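Local atomic coordinates of coronin (PDB entry 4OZU), a protein that probably binds actin filaments and contributes to parasite invasion and egress, this chain being its WD40 beta-propeller domain. Residues Val104-Leu109 with Glu121-Leu126; Val169-Ser174 with Cys189-Lys194; Glu246-Asp251 with Val259-Ile264; Tyr364-Asp369 with Arg389-Pro394. All coordinates share one frame; numbering follows the deposited sequence. Where two conformers were deposited one is given.

The four contacts are spread round one seven-bladed beta-propeller, with no two of them touching. Interactions 1 and 3 are equivalent pairings: each holds the outermost strand of a blade to its neighbour, closes with a classic bulge, and lies on the opposite side of the chain's centre from the other, their centres about 37 Å apart. Interaction 2 sits where the chain passes from one blade to the next; it comes nearest to interaction 3, about 7 Å between closest atoms. Interaction 4 is the C-terminal ribbon, about 17 Å from both interaction 1 and interaction 3 at the nearest atoms. In interaction 3 a small bound molecule, probably from the crystallisation liquor, lies about 3 Å from the H261 side chain.

Interaction 1 of 4, residues Val104-Leu109 with Glu121-Leu126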
loop_
_atom_site.group_PDB
_atom_site.type_symbol
_atom_site.label_atom_id
_atom_site.label_comp_id
_atom_site.label_asym_id
_atom_site.label_seq_id
_atom_site.Cartn_x
_atom_site.Cartn_y
_atom_site.Cartn_z
ATOM N N VAL A 104 5.387 10.705 13.381
ATOM C CA VAL A 104 4.258 10.377 12.522
ATOM C C VAL A 104 3.217 11.473 12.694
ATOM O O VAL A 104 2.838 11.805 13.815
ATOM C CB VAL A 104 3.643 8.994 12.850
ATOM C CG1 VAL A 104 2.442 8.712 11.949
ATOM C CG2 VAL A 104 4.680 7.899 12.685
ATOM N N ARG A 105 2.776 12.044 11.575
ATOM C CA ARG A 105 1.839 13.160 11.583
ATOM C C ARG A 105 0.529 12.760 10.920
ATOM O O ARG A 105 0.534 12.167 9.848
ATOM C CB ARG A 105 2.446 14.366 10.862
ATOM C CG ARG A 105 3.641 14.965 11.584
ATOM C CD ARG A 105 4.329 16.043 10.757
ATOM N NE ARG A 105 5.402 16.701 11.505
ATOM C CZ ARG A 105 6.650 16.247 11.603
ATOM N NH1 ARG A 105 7.007 15.121 11.001
ATOM N NH2 ARG A 105 7.555 16.927 12.305
ATOM N N ILE A 106 -0.583 13.072 11.580
ATOM C CA ILE A 106 -1.910 12.853 11.014
ATOM C C ILE A 106 -2.423 14.193 10.509
ATOM O O ILE A 106 -2.411 15.187 11.233
ATOM C CB ILE A 106 -2.909 12.264 12.040
ATOM C CG1 ILE A 106 -2.290 11.088 12.806
ATOM C CG2 ILE A 106 -4.186 11.827 11.341
ATOM C CD1 ILE A 106 -1.748 9.986 11.935
ATOM N N TRP A 107 -2.868 14.208 9.260
ATOM C CA TRP A 107 -3.286 15.431 8.595
ATOM C C TRP A 107 -4.770 15.405 8.256
ATOM O O TRP A 107 -5.311 14.351 7.933
ATOM C CB TRP A 107 -2.484 15.625 7.315
ATOM C CG TRP A 107 -1.019 15.697 7.524
ATOM C CD1 TRP A 107 -0.116 14.696 7.335
ATOM C CD2 TRP A 107 -0.268 16.843 7.947
ATOM N NE1 TRP A 107 1.152 15.145 7.613
ATOM C CE2 TRP A 107 1.086 16.458 7.993
ATOM C CE3 TRP A 107 -0.609 18.153 8.292
ATOM C CZ2 TRP A 107 2.096 17.335 8.372
ATOM C CZ3 TRP A 107 0.395 19.024 8.665
ATOM C CH2 TRP A 107 1.733 18.611 8.702
ATOM N N GLN A 108 -5.411 16.569 8.319
ATOM C CA GLN A 108 -6.791 16.723 7.872
ATOM C C GLN A 108 -6.893 17.820 6.821
ATOM O O GLN A 108 -6.740 19.007 7.128
ATOM C CB GLN A 108 -7.716 17.038 9.043
ATOM C CG GLN A 108 -9.190 17.037 8.665
ATOM C CD GLN A 108 -10.101 17.165 9.865
ATOM O OE1 GLN A 108 -9.725 17.737 10.887
ATOM N NE2 GLN A 108 -11.307 16.625 9.750
ATOM N N LEU A 109 -7.158 17.422 5.580
ATOM C CA LEU A 109 -7.319 18.379 4.484
ATOM C C LEU A 109 -8.602 19.190 4.638
ATOM O O LEU A 109 -9.576 18.710 5.221
ATOM C CB LEU A 109 -7.328 17.649 3.137
ATOM C CG LEU A 109 -6.005 16.984 2.751
ATOM C CD1 LEU A 109 -6.225 15.926 1.694
ATOM C CD2 LEU A 109 -5.010 18.023 2.260
ATOM N N GLU A 121 -0.061 22.463 10.313
ATOM C CA GLU A 121 -0.320 21.828 11.604
ATOM C C GLU A 121 -1.071 20.505 11.454
ATOM O O GLU A 121 -2.183 20.479 10.935
ATOM C CB GLU A 121 -1.123 22.770 12.502
ATOM C CG GLU A 121 -0.392 24.056 12.872
ATOM C CD GLU A 121 0.707 23.846 13.905
ATOM O OE1 GLU A 121 1.002 22.681 14.250
ATOM O OE2 GLU A 121 1.270 24.855 14.380
ATOM N N PRO A 122 -0.465 19.393 11.902
ATOM C CA PRO A 122 -1.220 18.136 11.925
ATOM C C PRO A 122 -2.323 18.158 12.974
ATOM O O PRO A 122 -2.218 18.917 13.938
ATOM C CB PRO A 122 -0.167 17.081 12.290
ATOM C CG PRO A 122 1.154 17.753 12.201
ATOM C CD PRO A 122 0.914 19.216 12.384
ATOM N N ILE A 123 -3.358 17.344 12.796
ATOM C CA ILE A 123 -4.402 17.225 13.812
ATOM C C ILE A 123 -3.939 16.309 14.946
ATOM O O ILE A 123 -4.483 16.341 16.050
ATOM C CB ILE A 123 -5.727 16.693 13.221
ATOM C CG1 ILE A 123 -5.534 15.310 12.589
ATOM C CG2 ILE A 123 -6.281 17.686 12.207
ATOM C CD1 ILE A 123 -6.833 14.626 12.236
ATOM N N ALA A 124 -2.931 15.493 14.661
ATOM C CA ALA A 124 -2.299 14.659 15.677
ATOM C C ALA A 124 -0.824 14.482 15.337
ATOM O O ALA A 124 -0.466 14.230 14.181
ATOM C CB ALA A 124 -2.999 13.298 15.786
ATOM N N THR A 125 0.019 14.647 16.352
ATOM C CA THR A 125 1.460 14.499 16.220
ATOM C C THR A 125 1.897 13.346 17.123
ATOM O O THR A 125 1.845 13.459 18.345
ATOM C CB THR A 125 2.200 15.800 16.592
ATOM O OG1 THR A 125 1.778 16.852 15.714
ATOM C CG2 THR A 125 3.704 15.628 16.471
ATOM N N LEU A 126 2.308 12.240 16.507
ATOM C CA LEU A 126 2.602 11.001 17.229
ATOM C C LEU A 126 4.102 10.837 17.421
ATOM O O LEU A 126 4.827 10.514 16.481
ATOM C CB LEU A 126 2.024 9.799 16.478
ATOM C CG LEU A 126 0.585 9.945 15.987
ATOM C CD1 LEU A 126 0.117 8.636 15.388
ATOM C CD2 LEU A 126 -0.344 10.391 17.108
HETATM O O HOH W 1 -4.071 18.878 9.485
#
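The ring of P122 is a bump that settles between the W107 indole and the aliphatic stem of R105. P122 CG lies over one face of the six-membered ring of W107, 3.9 Å from its centroid, while R105 CG lies alongside the proline, 3.8 Å from P122 CG. R105 is extended, so its guanidinium reaches past the proline to a salt bridge with D101. On the other face of the sheet, I106 packs against the small A124: its CG1 rests 3.8 Å from A124 CB, and I106 CG2 meets I123 CG1 at 3.9 Å. I123 CG2 lies across Q108 CB, 3.5 Å from it. Straight backbone bonding, I106 N to A124 O at 2.8 Å and 177°, gives way to I123 N reaching I106 O at 2.8 Å, with A124 N bonding it weakly. W107 bonds T97 and meets the H78 ring, as the tryptophan of a WD repeat does; the whole is a blade's outer antiparallel strand pair ending in a classic beta bulge.

Interaction 2 of 4, residues Val169-Ser174 with Cys189-Lys194; sequences VKFQES and CTTKDK
This contact belongs to the passage between two propeller blades, where the chain leaving strand 164-170 runs alongside the type I beta turn T191-K194 of the next blade before entering strand 175-180. One backbone bond ties the pieces: K192 N gives its hydrogen to S174 O at 2.9 Å, nearly along the C=O axis although the N-H itself is bent to 138°. The same oxygen also receives the T191 CA hydrogen, CA to S174 O being 3.2 Å. The turn is braced from within. T191 OG1 donates to D193 OD1 on its syn lone pair across a very short 2.4 Å, and both groups take the crowded first torsion (chi1 43° and 61°) that brings them together; a short hydroxyl and a short carboxylate suit so tight a span. K194 N closes the turn on T191 O. Against this corner lean carbon surfaces: E173, bent at chi2, lays its CG 3.7 Å from D193 CB, and T191 CG2 reaches E173 O at 3.6 Å, a buried carbonyl without a polar partner. Deeper, C189 SG approaches F171 CE2 obliquely at 3.6 Å, a sulfur-aromatic contact of two apolar side chains. F171 also packs on V199 and V206 of strands 195-200 and 205-211, C189 and T191 touch L175, and S174 OG bonds F151 O, so the linker is fixed to both blades.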
loop_
_atom_site.group_PDB
_atom_site.type_symbol
_atom_site.label_atom_id
_atom_site.label_comp_id
_atom_site.label_asym_id
_atom_site.label_seq_id
_atom_site.Cartn_x
_atom_site.Cartn_y
_atom_site.Cartn_z
ATOM N N VAL A 169 6.368 -3.405 19.672
ATOM C CA VAL A 169 7.166 -4.617 19.597
ATOM C C VAL A 169 8.466 -4.261 18.902
ATOM O O VAL A 169 8.446 -3.653 17.829
ATOM C CB VAL A 169 6.432 -5.745 18.835
ATOM C CG1 VAL A 169 7.355 -6.921 18.579
ATOM C CG2 VAL A 169 5.201 -6.196 19.611
ATOM N N LYS A 170 9.592 -4.622 19.512
ATOM C CA LYS A 170 10.889 -4.288 18.937
ATOM C C LYS A 170 11.687 -5.517 18.517
ATOM O O LYS A 170 11.991 -6.395 19.331
ATOM C CB LYS A 170 11.722 -3.464 19.908
ATOM C CG LYS A 170 13.028 -3.011 19.273
ATOM C CD LYS A 170 13.884 -2.181 20.190
ATOM C CE LYS A 170 15.060 -1.601 19.416
ATOM N NZ LYS A 170 15.767 -2.630 18.597
ATOM N N PHE A 171 12.043 -5.537 17.237
ATOM C CA PHE A 171 12.945 -6.530 16.678
ATOM C C PHE A 171 14.366 -5.999 16.719
ATOM O O PHE A 171 14.585 -4.803 16.898
ATOM C CB PHE A 171 12.534 -6.876 15.246
ATOM C CG PHE A 171 11.143 -7.411 15.148
ATOM C CD1 PHE A 171 10.889 -8.754 15.360
ATOM C CD2 PHE A 171 10.083 -6.566 14.891
ATOM C CE1 PHE A 171 9.607 -9.243 15.298
ATOM C CE2 PHE A 171 8.799 -7.050 14.823
ATOM C CZ PHE A 171 8.560 -8.388 15.026
ATOM N N GLN A 172 15.332 -6.895 16.564
ATOM C CA GLN A 172 16.734 -6.523 16.662
ATOM C C GLN A 172 17.244 -5.772 15.428
ATOM O O GLN A 172 18.194 -4.997 15.528
ATOM C CB GLN A 172 17.592 -7.765 16.895
ATOM C CG GLN A 172 17.230 -8.530 18.153
ATOM C CD GLN A 172 18.231 -9.624 18.480
ATOM O OE1 GLN A 172 19.441 -9.431 18.360
ATOM N NE2 GLN A 172 17.727 -10.782 18.892
ATOM N N GLU A 173 16.618 -6.001 14.276
ATOM C CA GLU A 173 17.072 -5.400 13.023
ATOM C C GLU A 173 16.019 -4.468 12.433
ATOM O O GLU A 173 14.852 -4.529 12.809
ATOM C CB GLU A 173 17.433 -6.493 12.018
ATOM C CG GLU A 173 18.591 -7.370 12.471
ATOM C CD GLU A 173 19.884 -6.595 12.637
ATOM O OE1 GLU A 173 20.252 -5.847 11.705
ATOM O OE2 GLU A 173 20.534 -6.733 13.696
ATOM N N SER A 174 16.451 -3.602 11.521
ATOM C CA SER A 174 15.584 -2.572 10.946
ATOM C C SER A 174 14.391 -3.166 10.215
ATOM O O SER A 174 14.501 -4.210 9.581
ATOM C CB SER A 174 16.367 -1.684 9.974
ATOM O OG SER A 174 17.515 -1.129 10.593
ATOM N N CYS A 189 5.470 -8.019 9.161
ATOM C CA CYS A 189 6.583 -7.143 8.826
ATOM C C CYS A 189 7.812 -7.947 8.448
ATOM O O CYS A 189 7.965 -9.093 8.857
ATOM C CB CYS A 189 6.906 -6.203 9.987
ATOM S SG CYS A 189 7.323 -7.029 11.538
ATOM N N THR A 190 8.665 -7.338 7.631
ATOM C CA THR A 190 9.955 -7.909 7.294
ATOM C C THR A 190 11.049 -7.087 7.950
ATOM O O THR A 190 10.914 -5.876 8.113
ATOM C CB THR A 190 10.185 -7.952 5.779
ATOM O OG1 THR A 190 9.951 -6.653 5.230
ATOM C CG2 THR A 190 9.234 -8.960 5.121
ATOM N N THR A 191 12.128 -7.754 8.330
ATOM C CA THR A 191 13.270 -7.073 8.921
ATOM C C THR A 191 14.540 -7.442 8.182
ATOM O O THR A 191 14.565 -8.374 7.372
ATOM C CB THR A 191 13.414 -7.400 10.420
ATOM O OG1 THR A 191 13.197 -8.800 10.633
ATOM C CG2 THR A 191 12.392 -6.617 11.226
ATOM N N LYS A 192 15.599 -6.691 8.465
ATOM C CA LYS A 192 16.850 -6.814 7.742
ATOM C C LYS A 192 17.557 -8.143 8.017
ATOM O O LYS A 192 18.469 -8.523 7.284
ATOM C CB LYS A 192 17.757 -5.641 8.102
ATOM C CG LYS A 192 18.770 -5.281 7.036
ATOM C CD LYS A 192 19.622 -4.105 7.481
ATOM C CE LYS A 192 21.020 -4.175 6.891
ATOM N NZ LYS A 192 21.943 -3.211 7.546
ATOM N N ASP A 193 17.139 -8.853 9.064
ATOM C CA ASP A 193 17.691 -10.183 9.340
ATOM C C ASP A 193 17.028 -11.256 8.476
ATOM O O ASP A 193 17.208 -12.447 8.723
ATOM C CB ASP A 193 17.542 -10.548 10.821
ATOM C CG ASP A 193 16.099 -10.591 11.275
ATOM O OD1 ASP A 193 15.237 -9.989 10.602
ATOM O OD2 ASP A 193 15.822 -11.227 12.315
ATOM N N LYS A 194 16.268 -10.819 7.470
ATOM C CA LYS A 194 15.642 -11.707 6.480
ATOM C C LYS A 194 14.455 -12.459 7.071
ATOM O O LYS A 194 14.055 -13.504 6.560
ATOM C CB LYS A 194 16.651 -12.712 5.917
ATOM C CG LYS A 194 18.024 -12.135 5.571
ATOM C CD LYS A 194 18.966 -13.207 5.057
ATOM C CE LYS A 194 20.406 -12.707 5.045
ATOM N NZ LYS A 194 21.312 -13.592 4.268
#

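Interaction 3 of 4, residues Glu246-Asp251 with Val259-Ile264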
loop_
_atom_site.group_PDB
_atom_site.type_symbol
_atom_site.label_atom_id
_atom_site.label_comp_id
_atom_site.label_asym_id
_atom_site.label_seq_id
_atom_site.Cartn_x
_atom_site.Cartn_y
_atom_site.Cartn_z
ATOM N N GLU A 246 12.662 -13.522 -6.013
ATOM C CA GLU A 246 11.747 -14.633 -5.816
ATOM C C GLU A 246 10.606 -14.234 -4.895
ATOM O O GLU A 246 10.595 -13.140 -4.338
ATOM C CB GLU A 246 12.491 -15.834 -5.237
ATOM C CG GLU A 246 13.222 -15.514 -3.950
ATOM C CD GLU A 246 13.974 -16.704 -3.395
ATOM O OE1 GLU A 246 14.540 -17.478 -4.195
ATOM O OE2 GLU A 246 13.986 -16.869 -2.157
ATOM N N MET A 247 9.651 -15.135 -4.720
ATOM C CA MET A 247 8.486 -14.847 -3.902
ATOM C C MET A 247 8.018 -16.092 -3.178
ATOM O O MET A 247 8.367 -17.212 -3.554
ATOM C CB MET A 247 7.351 -14.299 -4.759
ATOM C CG MET A 247 6.934 -15.243 -5.860
ATOM S SD MET A 247 5.729 -14.522 -6.987
ATOM C CE MET A 247 5.674 -15.779 -8.262
ATOM N N ALA A 248 7.215 -15.882 -2.144
ATOM C CA ALA A 248 6.687 -16.979 -1.356
ATOM C C ALA A 248 5.325 -16.634 -0.786
ATOM O O ALA A 248 5.031 -15.470 -0.507
ATOM C CB ALA A 248 7.644 -17.342 -0.240
ATOM N N ILE A 249 4.499 -17.669 -0.650
ATOM C CA ILE A 249 3.225 -17.594 0.056
ATOM C C ILE A 249 3.373 -18.361 1.366
ATOM O O ILE A 249 3.896 -19.476 1.377
ATOM C CB ILE A 249 2.068 -18.184 -0.776
ATOM C CG1 ILE A 249 1.819 -17.325 -2.019
ATOM C CG2 ILE A 249 0.789 -18.299 0.074
ATOM C CD1 ILE A 249 0.777 -17.886 -2.968
ATOM N N TRP A 250 2.927 -17.742 2.454
ATOM C CA TRP A 250 3.029 -18.312 3.791
ATOM C C TRP A 250 1.670 -18.420 4.429
ATOM O O TRP A 250 0.839 -17.525 4.296
ATOM C CB TRP A 250 3.920 -17.459 4.692
ATOM C CG TRP A 250 5.219 -17.150 4.080
ATOM C CD1 TRP A 250 5.494 -16.137 3.203
ATOM C CD2 TRP A 250 6.445 -17.860 4.275
ATOM N NE1 TRP A 250 6.816 -16.171 2.849
ATOM C CE2 TRP A 250 7.420 -17.223 3.487
ATOM C CE3 TRP A 250 6.808 -18.973 5.034
ATOM C CZ2 TRP A 250 8.739 -17.661 3.441
ATOM C CZ3 TRP A 250 8.112 -19.405 4.989
ATOM C CH2 TRP A 250 9.066 -18.751 4.198
ATOM N N ASP A 251 1.485 -19.515 5.146
ATOM C CA ASP A 251 0.328 -19.739 5.994
ATOM C C ASP A 251 0.764 -19.511 7.435
ATOM O O ASP A 251 1.571 -20.272 7.969
ATOM C CB ASP A 251 -0.199 -21.157 5.792
ATOM C CG ASP A 251 -1.397 -21.479 6.665
ATOM O OD1 ASP A 251 -1.812 -20.631 7.486
ATOM O OD2 ASP A 251 -1.925 -22.601 6.526
ATOM N N VAL A 259 4.053 -22.187 1.620
ATOM C CA VAL A 259 3.026 -22.968 0.958
ATOM C C VAL A 259 3.381 -23.064 -0.520
ATOM O O VAL A 259 3.135 -24.081 -1.174
ATOM C CB VAL A 259 1.635 -22.328 1.129
ATOM C CG1 VAL A 259 0.596 -23.052 0.274
ATOM C CG2 VAL A 259 1.230 -22.341 2.592
ATOM N N TYR A 260 3.991 -21.994 -1.019
ATOM C CA TYR A 260 4.380 -21.876 -2.415
ATOM C C TYR A 260 5.616 -20.975 -2.507
ATOM O O TYR A 260 5.725 -19.984 -1.776
ATOM C CB TYR A 260 3.216 -21.313 -3.243
ATOM C CG TYR A 260 3.555 -21.036 -4.688
ATOM C CD1 TYR A 260 3.619 -22.061 -5.619
ATOM C CD2 TYR A 260 3.814 -19.744 -5.117
ATOM C CE1 TYR A 260 3.933 -21.807 -6.939
ATOM C CE2 TYR A 260 4.128 -19.478 -6.435
ATOM C CZ TYR A 260 4.184 -20.509 -7.342
ATOM O OH TYR A 260 4.494 -20.228 -8.654
ATOM N N HIS A 261 6.554 -21.332 -3.376
ATOM C CA HIS A 261 7.769 -20.545 -3.571
ATOM C C HIS A 261 8.155 -20.589 -5.040
ATOM O O HIS A 261 8.109 -21.654 -5.663
ATOM C CB HIS A 261 8.910 -21.086 -2.702
ATOM C CG HIS A 261 10.184 -20.302 -2.801
ATOM N ND1 HIS A 261 11.102 -20.494 -3.812
ATOM C CD2 HIS A 261 10.699 -19.335 -2.005
ATOM C CE1 HIS A 261 12.123 -19.672 -3.642
ATOM N NE2 HIS A 261 11.904 -18.959 -2.551
ATOM N N ALA A 262 8.533 -19.442 -5.600
ATOM C CA ALA A 262 8.937 -19.397 -7.003
ATOM C C ALA A 262 9.898 -18.258 -7.298
ATOM O O ALA A 262 9.832 -17.190 -6.685
ATOM C CB ALA A 262 7.706 -19.278 -7.896
ATOM N N GLU A 263 10.791 -18.500 -8.251
ATOM C CA GLU A 263 11.666 -17.463 -8.779
ATOM C C GLU A 263 10.851 -16.507 -9.649
ATOM O O GLU A 263 9.898 -16.920 -10.314
ATOM C CB GLU A 263 12.811 -18.094 -9.579
ATOM C CG GLU A 263 13.850 -17.104 -10.093
ATOM C CD GLU A 263 15.019 -17.787 -10.786
ATOM O OE1 GLU A 263 15.231 -18.997 -10.551
ATOM O OE2 GLU A 263 15.727 -17.116 -11.567
ATOM N N ILE A 264 11.210 -15.228 -9.621
ATOM C CA ILE A 264 10.562 -14.229 -10.471
ATOM C C ILE A 264 11.472 -13.857 -11.638
ATOM O O ILE A 264 11.098 -14.034 -12.795
ATOM C CB ILE A 264 10.204 -12.951 -9.695
ATOM C CG1 ILE A 264 9.180 -13.247 -8.606
ATOM C CG2 ILE A 264 9.617 -11.895 -10.642
ATOM C CD1 ILE A 264 9.043 -12.131 -7.585
#
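H261 NE2 donates to E246 OE2 at 3.0 Å and 158°, with the carboxylate oxygen in the imidazole plane. Seen from the glutamate, however, the nitrogen stands above the carboxylate, and the two planes are 88° apart. E246 CG takes the crowded position (chi1 56°), which swings the extended chain across to the histidine, while H261 CG is anti to its backbone N and the ring leans back over M247 O. E246 OE2 is gripped a second time by H213 ND1, which would probably stabilise its negative charge. On the other face, M247 runs between small and branched partners: its CB meets I264 CD1 at 3.9 Å and its CE meets A262 CB at 4.1 Å, a flexible thioether that can follow both the branched I264 and the small A262. Strands 245-251 and 260-265 form the outer beta hairpin of a WD40 blade, with M247 N bonded to A262 O at 2.8 Å. It ends in a classic bulge: V259 N bonds I249 O at 2.7 Å, and Y260 N reaches the same oxygen weakly at 3.5 Å. Further out, W250, the tryptophan of a Trp-Asp pair, bonds T236 of strand 233-239, D251 accepts from R253 N, and M247 meets L302 and Y295 of the next blade.

Interaction 4 of 4, residues Tyr364-Asp369 with Arg389-Pro394; sequences YPPAPD and RRSVKP
A short two-stranded antiparallel ribbon, 367-368 with 389-390, brings the C-terminal end of the chain back onto the segment that follows the blade strands. A367 and R390 are its hydrogen-bonded pair: A367 N reaches R390 O at 2.9 Å, and R390 N reaches A367 O at 2.8 Å. The prolines on either side of A367 have no N-H, so alanine, small and able to donate, carries the pairing. R389 is extended and lies alongside P368; its NH1 donates to P366 O at 3.1 Å, while NH2 makes a salt bridge with E277. R390 bends at chi3 (-75°) to bring its NE to D369 OD2, a long salt bridge of 3.5 Å, and a water also joins D369 OD2 to R390 NH2. Past S391, whose OG sits 3.5 Å from P366 CG, the two segments part and water bridges P365 O to V392 N. P368 touches T278 and V392 touches L323, so the ribbon lies against propeller loops, consistent with the C-terminal extension that packs on the propeller in coronins.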
loop_
_atom_site.group_PDB
_atom_site.type_symbol
_atom_site.label_atom_id
_atom_site.label_comp_id
_atom_site.label_asym_id
_atom_site.label_seq_id
_atom_site.Cartn_x
_atom_site.Cartn_y
_atom_site.Cartn_z
ATOM N N TYR A 364 -16.659 -7.190 -10.689
ATOM C CA TYR A 364 -16.712 -6.306 -9.529
ATOM C C TYR A 364 -17.491 -6.892 -8.358
ATOM O O TYR A 364 -18.668 -6.576 -8.159
ATOM C CB TYR A 364 -17.305 -4.962 -9.941
ATOM C CG TYR A 364 -16.467 -4.299 -10.999
ATOM C CD1 TYR A 364 -15.275 -3.667 -10.671
ATOM C CD2 TYR A 364 -16.836 -4.342 -12.330
ATOM C CE1 TYR A 364 -14.491 -3.077 -11.641
ATOM C CE2 TYR A 364 -16.059 -3.756 -13.303
ATOM C CZ TYR A 364 -14.887 -3.126 -12.955
ATOM O OH TYR A 364 -14.117 -2.544 -13.932
ATOM N N PRO A 365 -16.828 -7.748 -7.566
ATOM C CA PRO A 365 -17.417 -8.179 -6.296
ATOM C C PRO A 365 -17.515 -7.008 -5.327
ATOM O O PRO A 365 -16.923 -5.957 -5.585
ATOM C CB PRO A 365 -16.436 -9.235 -5.780
ATOM C CG PRO A 365 -15.577 -9.603 -6.959
ATOM C CD PRO A 365 -15.526 -8.386 -7.820
ATOM N N PRO A 366 -18.240 -7.187 -4.216
ATOM C CA PRO A 366 -18.344 -6.135 -3.200
ATOM C C PRO A 366 -16.963 -5.660 -2.746
ATOM O O PRO A 366 -16.141 -6.458 -2.296
ATOM C CB PRO A 366 -19.107 -6.819 -2.067
ATOM C CG PRO A 366 -19.881 -7.912 -2.744
ATOM C CD PRO A 366 -18.995 -8.395 -3.843
ATOM N N ALA A 367 -16.718 -4.363 -2.899
ATOM C CA ALA A 367 -15.401 -3.785 -2.661
ATOM C C ALA A 367 -15.303 -3.253 -1.241
ATOM O O ALA A 367 -16.320 -2.901 -0.649
ATOM C CB ALA A 367 -15.137 -2.681 -3.650
ATOM N N PRO A 368 -14.080 -3.193 -0.688
ATOM C CA PRO A 368 -13.943 -2.579 0.637
ATOM C C PRO A 368 -14.559 -1.190 0.667
ATOM O O PRO A 368 -14.232 -0.368 -0.189
ATOM C CB PRO A 368 -12.426 -2.517 0.847
ATOM C CG PRO A 368 -11.880 -3.613 -0.012
ATOM C CD PRO A 368 -12.788 -3.671 -1.215
ATOM N N ASP A 369 -15.450 -0.950 1.625
ATOM C CA ASP A 369 -16.119 0.337 1.745
ATOM C C ASP A 369 -15.341 1.313 2.614
ATOM O O ASP A 369 -14.409 0.930 3.315
ATOM C CB ASP A 369 -17.517 0.153 2.324
ATOM C CG ASP A 369 -18.482 1.262 1.908
ATOM O OD1 ASP A 369 -18.064 2.213 1.201
ATOM O OD2 ASP A 369 -19.666 1.181 2.296
ATOM N N ARG A 389 -18.273 -3.834 3.107
ATOM C CA ARG A 389 -18.155 -3.857 1.660
ATOM C C ARG A 389 -19.328 -3.173 0.977
ATOM O O ARG A 389 -20.436 -3.107 1.515
ATOM C CB ARG A 389 -18.055 -5.298 1.162
ATOM C CG ARG A 389 -16.853 -6.027 1.678
ATOM C CD ARG A 389 -16.782 -7.456 1.170
ATOM N NE ARG A 389 -15.564 -8.078 1.675
ATOM C CZ ARG A 389 -14.367 -7.955 1.109
ATOM N NH1 ARG A 389 -14.215 -7.260 -0.016
ATOM N NH2 ARG A 389 -13.320 -8.545 1.669
ATOM N N ARG A 390 -19.070 -2.674 -0.225
ATOM C CA ARG A 390 -20.096 -2.023 -1.026
ATOM C C ARG A 390 -20.023 -2.542 -2.445
ATOM O O ARG A 390 -18.954 -2.556 -3.054
ATOM C CB ARG A 390 -19.924 -0.504 -1.018
ATOM C CG ARG A 390 -20.969 0.244 -1.842
ATOM C CD ARG A 390 -20.698 1.739 -1.876
ATOM N NE ARG A 390 -21.052 2.404 -0.623
ATOM C CZ ARG A 390 -22.277 2.829 -0.317
ATOM N NH1 ARG A 390 -23.284 2.654 -1.167
ATOM N NH2 ARG A 390 -22.500 3.429 0.845
ATOM N N SER A 391 -21.159 -3.001 -2.964
ATOM C CA SER A 391 -21.266 -3.345 -4.374
ATOM C C SER A 391 -21.489 -2.066 -5.166
ATOM O O SER A 391 -22.562 -1.467 -5.116
ATOM C CB SER A 391 -22.400 -4.340 -4.621
ATOM O OG SER A 391 -21.961 -5.673 -4.413
ATOM N N VAL A 392 -20.452 -1.649 -5.879
ATOM C CA VAL A 392 -20.473 -0.413 -6.644
ATOM C C VAL A 392 -20.968 -0.696 -8.042
ATOM O O VAL A 392 -20.614 -1.714 -8.635
ATOM C CB VAL A 392 -19.064 0.220 -6.727
ATOM C CG1 VAL A 392 -19.112 1.566 -7.430
ATOM C CG2 VAL A 392 -18.473 0.368 -5.349
ATOM N N LYS A 393 -21.780 0.208 -8.570
ATOM C CA LYS A 393 -22.215 0.108 -9.951
ATOM C C LYS A 393 -22.239 1.498 -10.576
ATOM O O LYS A 393 -22.438 2.493 -9.877
ATOM C CB LYS A 393 -23.585 -0.573 -10.030
ATOM C CG LYS A 393 -23.528 -2.040 -9.614
ATOM C CD LYS A 393 -24.882 -2.721 -9.626
ATOM C CE LYS A 393 -24.775 -4.144 -9.090
ATOM N NZ LYS A 393 -23.814 -4.979 -9.875
ATOM N N PRO A 394 -22.000 1.576 -11.894
ATOM C CA PRO A 394 -21.972 2.875 -12.570
ATOM C C PRO A 394 -23.372 3.434 -12.808
ATOM O O PRO A 394 -23.545 4.627 -13.060
ATOM C CB PRO A 394 -21.268 2.561 -13.891
ATOM C CG PRO A 394 -21.586 1.129 -14.154
ATOM C CD PRO A 394 -21.677 0.467 -12.810
ATOM O OXT PRO A 394 -24.361 2.704 -12.749
HETATM O O HOH W 2 -20.726 -4.266 -8.203
HETATM O O HOH W 3 -21.231 -6.084 -10.165
HETATM O O HOH W 4 -20.592 -6.815 -6.145
HETATM O O HOH W 5 -18.414 -3.549 -6.383
HETATM O O HOH W 6 -20.334 3.856 2.720
HETATM O O HOH W 7 -20.679 -0.676 3.727
#